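Local coordinates for Slr0280 protein (Synechocystis sp., PDB 5H3K) that is of unknown function but carries a domain of the phosphodiester glycosidase (NAGPA) family and so may cleave phosphodiester-linked sugars, at residues A[99-104]-A[113-118]; A[151-156]-A[169-174]; A[280-285]-A[295-300]; A[362-367]-A[382-387]. One frame throughout, in Å; residues are numbered along the deposited sequence.

In the fold
Four contacts follow one another along the single chain, each closing before the next opens, so none nests within or crosses another. Contact 1 closes the hairpin of strands 101-105 and 112-119 in the N-terminal mixed sheet. Contact 2 closes a second hairpin, 153-161 with 164-171, at one side of a four-stranded antiparallel sheet. Contact 3 does the same for 279-288 and 291-300, nearer the middle of the chain, in a sheet that also takes in strands 531-536 and 542-547. Contact 4 lays the loop after strand 359-362 on strand 379-392. It lies across the chain's centre from contacts 1 and 2, its centre about 58 Å from that of contact 2.

Contact 1 (A[99-104]-A[113-118]); sequences PNQQPV and TLNARF
Two carbonyls hold NE2 of Q102: P103 O, at 2.8 Å from NE2, and L94 O, while OE1 of the same amide takes a bond from R123. The group is thus gripped three times, and its rotation is fixed by neighbours on both its nitrogen and its oxygen. Its chain gets there with CG anti to the backbone N (chi1 -175°) and a bend at chi2. The strand that carries it pairs with 113-118 as a beta hairpin, 101-105 with 112-119, in the N-terminal mixed sheet. Q102 and L114 form its hydrogen-bonded pair: Q102 N reaches L114 O at 2.8 Å in the carbonyl plane, whereas L114 N meets Q102 O at 2.8 Å from well above that carbonyl's plane. On the face shared with Q102, the side chain of L114 crosses V104 at about a right angle, CG 3.8 Å from V104 CG2 and CD1 against CG1, and also touches L125. An alanine at L114 would probably loosen this buried corner, since the branched end that packs on both methyls of V104 would be gone. On the other face T113 CG2 lies 4.1 Å from CB of Q101, crossing it obliquely. Just before the strand begins, at N100, the pairing already holds: A116 N bonds N100 O at 2.8 Å, and the A116 methyl CB sits 3.4 Å from P99 O, a carbonyl also bonded by R123.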
loop_
_atom_site.group_PDB
_atom_site.type_symbol
_atom_site.label_atom_id
_atom_site.label_comp_id
_atom_site.label_asym_id
_atom_site.label_seq_id
_atom_site.Cartn_x
_atom_site.Cartn_y
_atom_site.Cartn_z
ATOM N N PRO A 99 -15.154 -9.069 -15.257
ATOM C CA PRO A 99 -13.714 -9.090 -14.949
ATOM C C PRO A 99 -12.870 -9.847 -15.973
ATOM O O PRO A 99 -11.676 -9.585 -16.069
ATOM C CB PRO A 99 -13.647 -9.802 -13.591
ATOM C CG PRO A 99 -14.959 -9.489 -12.943
ATOM C CD PRO A 99 -15.974 -9.426 -14.083
ATOM N N ASN A 100 -13.464 -10.771 -16.724
ATOM C CA ASN A 100 -12.678 -11.541 -17.684
ATOM C C ASN A 100 -12.467 -10.836 -19.035
ATOM O O ASN A 100 -11.820 -11.392 -19.919
ATOM C CB ASN A 100 -13.258 -12.953 -17.873
ATOM C CG ASN A 100 -14.591 -12.950 -18.602
ATOM O OD1 ASN A 100 -15.201 -11.902 -18.806
ATOM N ND2 ASN A 100 -15.053 -14.132 -18.992
ATOM N N GLN A 101 -13.001 -9.619 -19.171
ATOM C CA GLN A 101 -12.887 -8.812 -20.392
ATOM C C GLN A 101 -12.272 -7.458 -20.072
ATOM O O GLN A 101 -12.624 -6.837 -19.069
ATOM C CB GLN A 101 -14.272 -8.553 -20.982
ATOM C CG GLN A 101 -15.042 -9.800 -21.350
ATOM C CD GLN A 101 -14.383 -10.562 -22.479
ATOM O OE1 GLN A 101 -13.500 -11.396 -22.251
ATOM N NE2 GLN A 101 -14.798 -10.272 -23.711
ATOM N N GLN A 102 -11.370 -6.982 -20.924
ATOM C CA GLN A 102 -10.759 -5.676 -20.699
ATOM C C GLN A 102 -10.617 -4.918 -22.005
ATOM O O GLN A 102 -9.697 -5.186 -22.766
ATOM C CB GLN A 102 -9.376 -5.834 -20.058
ATOM C CG GLN A 102 -8.750 -4.494 -19.695
ATOM C CD GLN A 102 -9.686 -3.644 -18.863
ATOM O OE1 GLN A 102 -10.035 -4.010 -17.744
ATOM N NE2 GLN A 102 -10.103 -2.502 -19.402
ATOM N N PRO A 103 -11.542 -3.992 -22.279
ATOM C CA PRO A 103 -11.370 -3.083 -23.419
ATOM C C PRO A 103 -10.212 -2.103 -23.199
ATOM O O PRO A 103 -10.025 -1.572 -22.094
ATOM C CB PRO A 103 -12.708 -2.343 -23.498
ATOM C CG PRO A 103 -13.367 -2.547 -22.155
ATOM C CD PRO A 103 -12.862 -3.859 -21.636
ATOM N N VAL A 104 -9.428 -1.881 -24.247
ATOM C CA VAL A 104 -8.230 -1.050 -24.145
ATOM C C VAL A 104 -8.112 -0.140 -25.364
ATOM O O VAL A 104 -8.707 -0.414 -26.409
ATOM C CB VAL A 104 -6.930 -1.898 -24.009
ATOM C CG1 VAL A 104 -6.947 -2.773 -22.735
ATOM C CG2 VAL A 104 -6.698 -2.760 -25.256
ATOM N N THR A 113 -10.914 -5.555 -27.226
ATOM C CA THR A 113 -11.293 -6.173 -25.970
ATOM C C THR A 113 -10.374 -7.343 -25.684
ATOM O O THR A 113 -10.388 -8.342 -26.405
ATOM C CB THR A 113 -12.748 -6.633 -26.004
ATOM O OG1 THR A 113 -13.594 -5.478 -25.983
ATOM C CG2 THR A 113 -13.056 -7.518 -24.798
ATOM N N LEU A 114 -9.555 -7.218 -24.645
ATOM C CA LEU A 114 -8.590 -8.263 -24.339
ATOM C C LEU A 114 -9.214 -9.252 -23.374
ATOM O O LEU A 114 -10.029 -8.872 -22.535
ATOM C CB LEU A 114 -7.322 -7.672 -23.715
ATOM C CG LEU A 114 -6.678 -6.475 -24.412
ATOM C CD1 LEU A 114 -5.332 -6.194 -23.773
ATOM C CD2 LEU A 114 -6.510 -6.743 -25.895
ATOM N N ASN A 115 -8.854 -10.524 -23.500
ATOM C CA ASN A 115 -9.235 -11.486 -22.484
ATOM C C ASN A 115 -8.407 -11.243 -21.236
ATOM O O ASN A 115 -7.215 -10.950 -21.330
ATOM C CB ASN A 115 -9.001 -12.909 -22.968
ATOM C CG ASN A 115 -9.941 -13.301 -24.083
ATOM O OD1 ASN A 115 -11.051 -12.762 -24.197
ATOM N ND2 ASN A 115 -9.509 -14.244 -24.914
ATOM N N ALA A 116 -9.038 -11.362 -20.071
ATOM C CA ALA A 116 -8.332 -11.234 -18.797
ATOM C C ALA A 116 -8.485 -12.515 -17.997
ATOM O O ALA A 116 -9.572 -13.094 -17.957
ATOM C CB ALA A 116 -8.861 -10.026 -17.995
ATOM N N ARG A 117 -7.405 -12.964 -17.362
ATOM C CA ARG A 117 -7.500 -14.104 -16.467
ATOM C C ARG A 117 -6.755 -13.836 -15.170
ATOM O O ARG A 117 -5.666 -13.258 -15.172
ATOM C CB ARG A 117 -6.967 -15.372 -17.128
ATOM C CG ARG A 117 -5.493 -15.329 -17.468
ATOM C CD ARG A 117 -5.062 -16.623 -18.150
ATOM N NE ARG A 117 -4.767 -17.692 -17.196
ATOM C CZ ARG A 117 -4.415 -18.927 -17.546
ATOM N NH1 ARG A 117 -4.329 -19.254 -18.831
ATOM N NH2 ARG A 117 -4.157 -19.836 -16.614
ATOM N N PHE A 118 -7.337 -14.265 -14.059
ATOM C CA PHE A 118 -6.690 -14.036 -12.775
ATOM C C PHE A 118 -5.865 -15.242 -12.350
ATOM O O PHE A 118 -6.356 -16.367 -12.340
ATOM C CB PHE A 118 -7.724 -13.669 -11.715
ATOM C CG PHE A 118 -7.121 -13.305 -10.391
ATOM C CD1 PHE A 118 -7.106 -14.218 -9.354
ATOM C CD2 PHE A 118 -6.554 -12.051 -10.186
ATOM C CE1 PHE A 118 -6.548 -13.894 -8.118
ATOM C CE2 PHE A 118 -5.990 -11.718 -8.950
ATOM C CZ PHE A 118 -5.992 -12.643 -7.920
#

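Contact 2 (A[151-156]-A[169-174]); sequences AQILTV and LELSQP
I153, V156, L169 and L171 present their branches to one face of the paired strands: I153 lies beside L171 and V156 beside L169, each pair pointing the same way. I153 CG1 runs alongside L171, 3.7 Å from its CD2. L169 turns CD1 up to V156, 3.9 Å from CG1, with CG2 of the same valine a little farther off. The opposite face is polar: T155 OG1, in the crowded position between backbone N and carbonyl carbon, rests 3.3 Å from E170 CB. L154 bulges toward the other strand and lays CD1 over the peptide between L171 and S172, 3.9 Å from S172 N. At the A151 end of the contact, the A151 methyl sits against two carbonyls, CB 3.3 Å from Q173 O and slightly farther from P174 O. S172 OG accepts a bond from Q152 N at 2.9 Å and donates one to a water, which donates to Q152 OE1. L154 N bonds E170 O at 2.7 Å in the carbonyl plane, E170 N bonds T155 O, and T155 N is buried without a partner. Two residues, L154 and T155, thus face one, E170: a classic beta bulge in the hairpin 153-161/164-171, whose first strand is outermost in a four-stranded antiparallel sheet.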
loop_
_atom_site.group_PDB
_atom_site.type_symbol
_atom_site.label_atom_id
_atom_site.label_comp_id
_atom_site.label_asym_id
_atom_site.label_seq_id
_atom_site.Cartn_x
_atom_site.Cartn_y
_atom_site.Cartn_z
ATOM N N ALA A 151 9.483 2.397 -33.930
ATOM C CA ALA A 151 8.843 3.716 -33.947
ATOM C C ALA A 151 9.878 4.828 -33.912
ATOM O O ALA A 151 10.918 4.701 -33.265
ATOM C CB ALA A 151 7.877 3.866 -32.762
ATOM N N GLN A 152 9.576 5.919 -34.610
ATOM C CA GLN A 152 10.390 7.120 -34.580
ATOM C C GLN A 152 9.492 8.310 -34.331
ATOM O O GLN A 152 8.348 8.339 -34.802
ATOM C CB GLN A 152 11.093 7.316 -35.924
ATOM C CG GLN A 152 11.761 6.085 -36.477
ATOM C CD GLN A 152 12.230 6.292 -37.911
ATOM O OE1 GLN A 152 11.624 5.784 -38.857
ATOM N NE2 GLN A 152 13.307 7.051 -38.077
ATOM N N ILE A 153 10.008 9.299 -33.605
ATOM C CA ILE A 153 9.285 10.534 -33.381
ATOM C C ILE A 153 9.520 11.457 -34.569
ATOM O O ILE A 153 10.656 11.823 -34.851
ATOM C CB ILE A 153 9.751 11.221 -32.085
ATOM C CG1 ILE A 153 9.565 10.275 -30.894
ATOM C CG2 ILE A 153 8.989 12.531 -31.877
ATOM C CD1 ILE A 153 10.130 10.828 -29.583
ATOM N N LEU A 154 8.450 11.827 -35.268
ATOM C CA LEU A 154 8.584 12.606 -36.505
ATOM C C LEU A 154 8.511 14.114 -36.267
ATOM O O LEU A 154 9.287 14.877 -36.842
ATOM C CB LEU A 154 7.525 12.164 -37.518
ATOM C CG LEU A 154 7.525 10.654 -37.783
ATOM C CD1 LEU A 154 6.329 10.236 -38.636
ATOM C CD2 LEU A 154 8.838 10.218 -38.423
ATOM N N THR A 155 7.574 14.545 -35.428
ATOM C CA THR A 155 7.472 15.954 -35.055
ATOM C C THR A 155 7.079 16.088 -33.588
ATOM O O THR A 155 6.514 15.163 -33.004
ATOM C CB THR A 155 6.417 16.706 -35.904
ATOM O OG1 THR A 155 5.140 16.087 -35.727
ATOM C CG2 THR A 155 6.775 16.689 -37.385
ATOM N N VAL A 156 7.377 17.244 -33.007
ATOM C CA VAL A 156 6.906 17.587 -31.674
ATOM C C VAL A 156 6.241 18.956 -31.769
ATOM O O VAL A 156 6.864 19.916 -32.222
ATOM C CB VAL A 156 8.056 17.624 -30.645
ATOM C CG1 VAL A 156 7.517 17.966 -29.267
ATOM C CG2 VAL A 156 8.783 16.299 -30.604
ATOM N N LEU A 169 3.447 14.283 -29.783
ATOM C CA LEU A 169 4.518 13.631 -30.523
ATOM C C LEU A 169 3.903 12.816 -31.650
ATOM O O LEU A 169 3.226 11.819 -31.383
ATOM C CB LEU A 169 5.305 12.675 -29.627
ATOM C CG LEU A 169 6.350 13.172 -28.636
ATOM C CD1 LEU A 169 6.025 14.527 -28.083
ATOM C CD2 LEU A 169 6.416 12.173 -27.508
ATOM N N GLU A 170 4.133 13.223 -32.902
ATOM C CA GLU A 170 3.747 12.383 -34.038
ATOM C C GLU A 170 4.756 11.253 -34.209
ATOM O O GLU A 170 5.972 11.480 -34.192
ATOM C CB GLU A 170 3.622 13.190 -35.341
ATOM C CG GLU A 170 3.280 12.292 -36.548
ATOM C CD GLU A 170 2.968 13.064 -37.822
ATOM O OE1 GLU A 170 2.570 14.247 -37.726
ATOM O OE2 GLU A 170 3.108 12.478 -38.921
ATOM N N LEU A 171 4.254 10.028 -34.344
ATOM C CA LEU A 171 5.110 8.848 -34.382
ATOM C C LEU A 171 4.935 8.080 -35.687
ATOM O O LEU A 171 3.866 8.117 -36.288
ATOM C CB LEU A 171 4.746 7.918 -33.229
ATOM C CG LEU A 171 4.761 8.543 -31.836
ATOM C CD1 LEU A 171 4.211 7.549 -30.813
ATOM C CD2 LEU A 171 6.185 8.956 -31.494
ATOM N N SER A 172 5.970 7.350 -36.101
ATOM C CA SER A 172 5.883 6.529 -37.310
ATOM C C SER A 172 5.161 5.203 -37.062
ATOM O O SER A 172 4.573 4.620 -37.982
ATOM C CB SER A 172 7.272 6.251 -37.866
ATOM O OG SER A 172 8.017 5.464 -36.963
ATOM N N GLN A 173 5.226 4.721 -35.821
ATOM C CA GLN A 173 4.621 3.450 -35.426
ATOM C C GLN A 173 4.173 3.587 -33.975
ATOM O O GLN A 173 4.629 4.500 -33.267
ATOM C CB GLN A 173 5.637 2.302 -35.527
ATOM C CG GLN A 173 6.210 2.052 -36.923
ATOM C CD GLN A 173 5.170 1.506 -37.887
ATOM O OE1 GLN A 173 4.201 0.869 -37.467
ATOM N NE2 GLN A 173 5.369 1.745 -39.182
ATOM N N PRO A 174 3.285 2.689 -33.525
ATOM C CA PRO A 174 2.950 2.656 -32.096
ATOM C C PRO A 174 4.213 2.463 -31.269
ATOM O O PRO A 174 5.188 1.870 -31.751
ATOM C CB PRO A 174 2.061 1.418 -31.979
ATOM C CG PRO A 174 1.406 1.306 -33.325
ATOM C CD PRO A 174 2.503 1.711 -34.303
HETATM O O HOH W 1 9.756 4.044 -38.380
#

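Contact 3 (A[280-285]-A[295-300]); sequences TWQQRF and VTTVTI
Strands 280-285 and 295-300 run antiparallel at 160°, their axes 4.8 Å apart, joined by six backbone hydrogen bonds in the pairs T280-T299, Q282-T297 and R284-V295. They form the beta hairpin 279-288/291-300 of an antiparallel sheet, where 291-300 is followed by 542-547, in the phosphodiester glycosidase family region. On the face with W281, Q283 starts with CG anti to the backbone N (chi1 -178°) and bends at chi2, bringing OE1 across to T296. T296 OG1 donates to Q283 OE1 along a lone pair at 2.7 Å, and a water bridges this hydroxyl to Q283 NE2. An alanine at Q283 would probably leave the buried T296 hydroxyl less well satisfied, as both links would be lost. On the other face R284, bent at chi3, crosses T297 at about a right angle. Its NH1 donates to T297 OG1 at 2.9 Å, near the guanidinium plane, while Q282 NE2 sits 3.5 Å above the middle of one face. T297 OG1 is gripped three times: besides NH1, a water that also accepts from R284 NE donates to it, and the hydroxyl itself donates to another water, 2.7 Å from OG1, which also accepts from T299 OG1 and donates to T280 O and Q282 OE1.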
loop_
_atom_site.group_PDB
_atom_site.type_symbol
_atom_site.label_atom_id
_atom_site.label_comp_id
_atom_site.label_asym_id
_atom_site.label_seq_id
_atom_site.Cartn_x
_atom_site.Cartn_y
_atom_site.Cartn_z
ATOM N N THR A 280 -13.207 -4.343 -7.015
ATOM C CA THR A 280 -13.423 -3.264 -7.982
ATOM C C THR A 280 -12.513 -2.063 -7.723
ATOM O O THR A 280 -12.425 -1.570 -6.592
ATOM C CB THR A 280 -14.880 -2.807 -7.948
ATOM O OG1 THR A 280 -15.717 -3.936 -8.215
ATOM C CG2 THR A 280 -15.141 -1.729 -8.998
ATOM N N TRP A 281 -11.837 -1.602 -8.777
ATOM C CA TRP A 281 -10.906 -0.471 -8.703
ATOM C C TRP A 281 -11.570 0.767 -9.320
ATOM O O TRP A 281 -12.123 0.690 -10.415
ATOM C CB TRP A 281 -9.601 -0.872 -9.430
ATOM C CG TRP A 281 -8.737 0.220 -10.020
ATOM C CD1 TRP A 281 -8.563 1.494 -9.569
ATOM C CD2 TRP A 281 -7.914 0.093 -11.189
ATOM N NE1 TRP A 281 -7.672 2.166 -10.381
ATOM C CE2 TRP A 281 -7.273 1.335 -11.382
ATOM C CE3 TRP A 281 -7.662 -0.949 -12.074
ATOM C CZ2 TRP A 281 -6.388 1.552 -12.444
ATOM C CZ3 TRP A 281 -6.783 -0.727 -13.130
ATOM C CH2 TRP A 281 -6.157 0.511 -13.301
ATOM N N GLN A 282 -11.567 1.897 -8.606
ATOM C CA GLN A 282 -12.147 3.119 -9.155
ATOM C C GLN A 282 -11.230 4.299 -8.983
ATOM O O GLN A 282 -10.519 4.401 -7.979
ATOM C CB GLN A 282 -13.507 3.435 -8.511
ATOM C CG GLN A 282 -14.558 2.378 -8.774
ATOM C CD GLN A 282 -15.762 2.505 -7.861
ATOM O OE1 GLN A 282 -15.909 1.761 -6.883
ATOM N NE2 GLN A 282 -16.636 3.444 -8.181
ATOM N N GLN A 283 -11.244 5.182 -9.980
ATOM C CA GLN A 283 -10.623 6.497 -9.871
ATOM C C GLN A 283 -11.758 7.509 -10.031
ATOM O O GLN A 283 -12.521 7.433 -10.995
ATOM C CB GLN A 283 -9.543 6.688 -10.941
ATOM C CG GLN A 283 -8.825 8.022 -10.863
ATOM C CD GLN A 283 -8.042 8.186 -9.571
ATOM O OE1 GLN A 283 -7.421 7.228 -9.084
ATOM N NE2 GLN A 283 -8.074 9.402 -8.994
ATOM N N ARG A 284 -11.886 8.426 -9.078
ATOM C CA ARG A 284 -13.032 9.336 -9.004
ATOM C C ARG A 284 -12.594 10.714 -8.554
ATOM O O ARG A 284 -11.521 10.872 -7.965
ATOM C CB ARG A 284 -14.040 8.824 -7.964
ATOM C CG ARG A 284 -14.989 7.746 -8.445
ATOM C CD ARG A 284 -15.879 7.270 -7.303
ATOM N NE ARG A 284 -15.182 6.343 -6.410
ATOM C CZ ARG A 284 -15.785 5.634 -5.467
ATOM N NH1 ARG A 284 -15.085 4.808 -4.700
ATOM N NH2 ARG A 284 -17.095 5.756 -5.302
ATOM N N PHE A 285 -13.436 11.712 -8.817
ATOM C CA PHE A 285 -13.302 13.019 -8.177
ATOM C C PHE A 285 -14.369 13.133 -7.100
ATOM O O PHE A 285 -15.549 12.912 -7.369
ATOM C CB PHE A 285 -13.469 14.158 -9.189
ATOM C CG PHE A 285 -12.352 14.247 -10.196
ATOM C CD1 PHE A 285 -11.192 14.945 -9.903
ATOM C CD2 PHE A 285 -12.467 13.632 -11.440
ATOM C CE1 PHE A 285 -10.155 15.029 -10.833
ATOM C CE2 PHE A 285 -11.438 13.713 -12.376
ATOM C CZ PHE A 285 -10.278 14.411 -12.066
ATOM N N VAL A 295 -9.603 10.801 -6.012
ATOM C CA VAL A 295 -9.464 9.717 -5.042
ATOM C C VAL A 295 -9.376 8.349 -5.719
ATOM O O VAL A 295 -10.144 8.038 -6.639
ATOM C CB VAL A 295 -10.638 9.716 -4.023
ATOM C CG1 VAL A 295 -10.577 8.502 -3.115
ATOM C CG2 VAL A 295 -10.627 10.989 -3.178
ATOM N N THR A 296 -8.426 7.527 -5.274
ATOM C CA THR A 296 -8.302 6.162 -5.752
ATOM C C THR A 296 -8.836 5.193 -4.707
ATOM O O THR A 296 -8.488 5.279 -3.517
ATOM C CB THR A 296 -6.836 5.786 -6.014
ATOM O OG1 THR A 296 -6.183 6.840 -6.731
ATOM C CG2 THR A 296 -6.764 4.500 -6.817
ATOM N N THR A 297 -9.696 4.274 -5.135
ATOM C CA THR A 297 -10.231 3.276 -4.217
ATOM C C THR A 297 -10.133 1.877 -4.792
ATOM O O THR A 297 -10.171 1.673 -6.012
ATOM C CB THR A 297 -11.704 3.538 -3.854
ATOM O OG1 THR A 297 -12.505 3.511 -5.044
ATOM C CG2 THR A 297 -11.869 4.884 -3.157
ATOM N N VAL A 298 -10.033 0.906 -3.899
ATOM C CA VAL A 298 -10.260 -0.479 -4.275
ATOM C C VAL A 298 -11.268 -1.010 -3.288
ATOM O O VAL A 298 -11.089 -0.885 -2.071
ATOM C CB VAL A 298 -8.993 -1.318 -4.248
ATOM C CG1 VAL A 298 -9.329 -2.755 -4.580
ATOM C CG2 VAL A 298 -7.967 -0.758 -5.235
ATOM N N THR A 299 -12.353 -1.566 -3.816
ATOM C CA THR A 299 -13.441 -2.042 -2.978
ATOM C C THR A 299 -13.465 -3.562 -3.033
ATOM O O THR A 299 -13.414 -4.164 -4.110
ATOM C CB THR A 299 -14.800 -1.454 -3.416
ATOM O OG1 THR A 299 -14.772 -0.025 -3.274
ATOM C CG2 THR A 299 -15.926 -2.021 -2.549
ATOM N N ILE A 300 -13.522 -4.184 -1.865
ATOM C CA ILE A 300 -13.356 -5.622 -1.762
ATOM C C ILE A 300 -14.529 -6.199 -0.988
ATOM O O ILE A 300 -14.842 -5.723 0.103
ATOM C CB ILE A 300 -12.057 -5.983 -0.995
ATOM C CG1 ILE A 300 -10.810 -5.458 -1.721
ATOM C CG2 ILE A 300 -11.957 -7.483 -0.782
ATOM C CD1 ILE A 300 -10.151 -4.270 -1.014
HETATM O O HOH W 2 -13.560 1.057 -5.573
HETATM O O HOH W 3 -5.927 9.962 -6.900
HETATM O O HOH W 4 -12.387 6.227 -6.266
#

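Contact 4 (A[362-367]-A[382-387]); sequences SGPILN and GRLSLS
S362 ends strand 359-362 with its OG tied to the carbonyls of G352 and N404, and G363 leads on to P364, which carries the apolar half of the contact. The proline ring crosses both leucines obliquely: CG is 3.6 Å from L386 CB and 3.8 Å from L384 CD2, with CB lodged over L384 O. L384 reaches back to it because CG stands anti to its backbone N (chi1 171°). A water accepts from L386 N at 2.8 Å and gives a weak bond to P364 O. I365 and L366 turn their side chains off strand 379-392 and onto Y407. L366 and N367 have left-handed backbone angles, which swing the chain round so that N367 comes down on the strand again. N367 CA makes a CA-H...O contact with L384 O at 3.5 Å, and a second water, 2.8 Å from L384 O, donates to that carbonyl and accepts from N367 N. N367 O lies 3.2 Å from R383 CB, while the extended side chain of R383 runs on to a salt bridge with E518. Direct backbone hydrogen bonding begins just beyond, between L384 and R368: this is a water-bridged loop leading into the antiparallel strand pair 369-373/379-392 of a mixed sheet.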
loop_
_atom_site.group_PDB
_atom_site.type_symbol
_atom_site.label_atom_id
_atom_site.label_comp_id
_atom_site.label_asym_id
_atom_site.label_seq_id
_atom_site.Cartn_x
_atom_site.Cartn_y
_atom_site.Cartn_z
ATOM N N SER A 362 2.702 -6.209 16.878
ATOM C CA SER A 362 2.929 -4.923 17.526
ATOM C C SER A 362 1.698 -4.564 18.349
ATOM O O SER A 362 0.584 -4.813 17.919
ATOM C CB SER A 362 3.199 -3.855 16.470
ATOM O OG SER A 362 3.641 -2.660 17.100
ATOM N N GLY A 363 1.879 -4.022 19.544
ATOM C CA GLY A 363 0.730 -3.768 20.400
ATOM C C GLY A 363 0.082 -2.415 20.161
ATOM O O GLY A 363 0.718 -1.513 19.607
ATOM N N PRO A 364 -1.175 -2.250 20.613
ATOM C CA PRO A 364 -1.900 -0.982 20.473
ATOM C C PRO A 364 -1.274 0.090 21.364
ATOM O O PRO A 364 -0.704 -0.223 22.428
ATOM C CB PRO A 364 -3.311 -1.308 21.000
ATOM C CG PRO A 364 -3.330 -2.802 21.263
ATOM C CD PRO A 364 -1.900 -3.191 21.484
ATOM N N ILE A 365 -1.368 1.342 20.934
ATOM C CA ILE A 365 -0.962 2.459 21.787
ATOM C C ILE A 365 -1.991 3.590 21.784
ATOM O O ILE A 365 -2.749 3.746 20.812
ATOM C CB ILE A 365 0.431 3.034 21.397
ATOM C CG1 ILE A 365 0.387 3.722 20.026
ATOM C CG2 ILE A 365 1.521 1.952 21.439
ATOM C CD1 ILE A 365 1.637 4.546 19.725
ATOM N N LEU A 366 -2.022 4.348 22.888
ATOM C CA LEU A 366 -2.757 5.614 23.003
ATOM C C LEU A 366 -4.271 5.515 22.753
ATOM O O LEU A 366 -4.902 6.489 22.370
ATOM C CB LEU A 366 -2.120 6.675 22.098
ATOM C CG LEU A 366 -0.721 7.085 22.562
ATOM C CD1 LEU A 366 0.019 7.860 21.465
ATOM C CD2 LEU A 366 -0.837 7.915 23.837
ATOM N N ASN A 367 -4.839 4.330 22.960
ATOM C CA ASN A 367 -6.264 4.089 22.751
ATOM C C ASN A 367 -6.697 4.560 21.358
ATOM O O ASN A 367 -7.769 5.139 21.184
ATOM C CB ASN A 367 -7.091 4.764 23.847
ATOM C CG ASN A 367 -8.415 4.052 24.110
ATOM O OD1 ASN A 367 -8.507 2.820 24.014
ATOM N ND2 ASN A 367 -9.449 4.824 24.454
ATOM N N GLY A 382 -13.047 0.455 16.419
ATOM C CA GLY A 382 -13.150 1.050 17.739
ATOM C C GLY A 382 -11.826 1.635 18.143
ATOM O O GLY A 382 -10.897 1.647 17.349
ATOM N N ARG A 383 -11.740 2.120 19.374
ATOM C CA ARG A 383 -10.482 2.639 19.890
ATOM C C ARG A 383 -9.910 1.581 20.816
ATOM O O ARG A 383 -10.488 1.268 21.860
ATOM C CB ARG A 383 -10.708 3.971 20.593
ATOM C CG ARG A 383 -11.287 5.006 19.626
ATOM C CD ARG A 383 -11.290 6.405 20.218
ATOM N NE ARG A 383 -11.775 7.402 19.253
ATOM C CZ ARG A 383 -13.060 7.696 19.047
ATOM N NH1 ARG A 383 -14.014 7.070 19.725
ATOM N NH2 ARG A 383 -13.391 8.620 18.157
ATOM N N LEU A 384 -8.781 1.011 20.407
ATOM C CA LEU A 384 -8.306 -0.239 20.972
ATOM C C LEU A 384 -7.233 -0.048 22.046
ATOM O O LEU A 384 -6.289 0.727 21.888
ATOM C CB LEU A 384 -7.776 -1.133 19.844
ATOM C CG LEU A 384 -7.025 -2.407 20.233
ATOM C CD1 LEU A 384 -7.987 -3.406 20.867
ATOM C CD2 LEU A 384 -6.347 -2.985 18.993
ATOM N N SER A 385 -7.379 -0.765 23.148
ATOM C CA SER A 385 -6.275 -0.883 24.095
ATOM C C SER A 385 -6.129 -2.346 24.497
ATOM O O SER A 385 -7.069 -3.132 24.394
ATOM C CB SER A 385 -6.474 0.022 25.312
ATOM O OG SER A 385 -7.643 -0.352 26.009
ATOM N N LEU A 386 -4.931 -2.713 24.928
ATOM C CA LEU A 386 -4.668 -4.091 25.308
ATOM C C LEU A 386 -3.934 -4.035 26.622
ATOM O O LEU A 386 -3.000 -3.256 26.767
ATOM C CB LEU A 386 -3.780 -4.764 24.262
ATOM C CG LEU A 386 -3.222 -6.142 24.625
ATOM C CD1 LEU A 386 -4.336 -7.176 24.596
ATOM C CD2 LEU A 386 -2.072 -6.539 23.691
ATOM N N SER A 387 -4.367 -4.816 27.601
ATOM C CA SER A 387 -3.565 -4.960 28.807
ATOM C C SER A 387 -3.262 -6.433 29.007
ATOM O O SER A 387 -4.116 -7.291 28.768
ATOM C CB SER A 387 -4.261 -4.359 30.034
ATOM O OG SER A 387 -5.434 -5.073 30.362
HETATM O O HOH W 5 -3.025 -0.716 24.820
HETATM O O HOH W 6 -3.979 1.606 23.137
#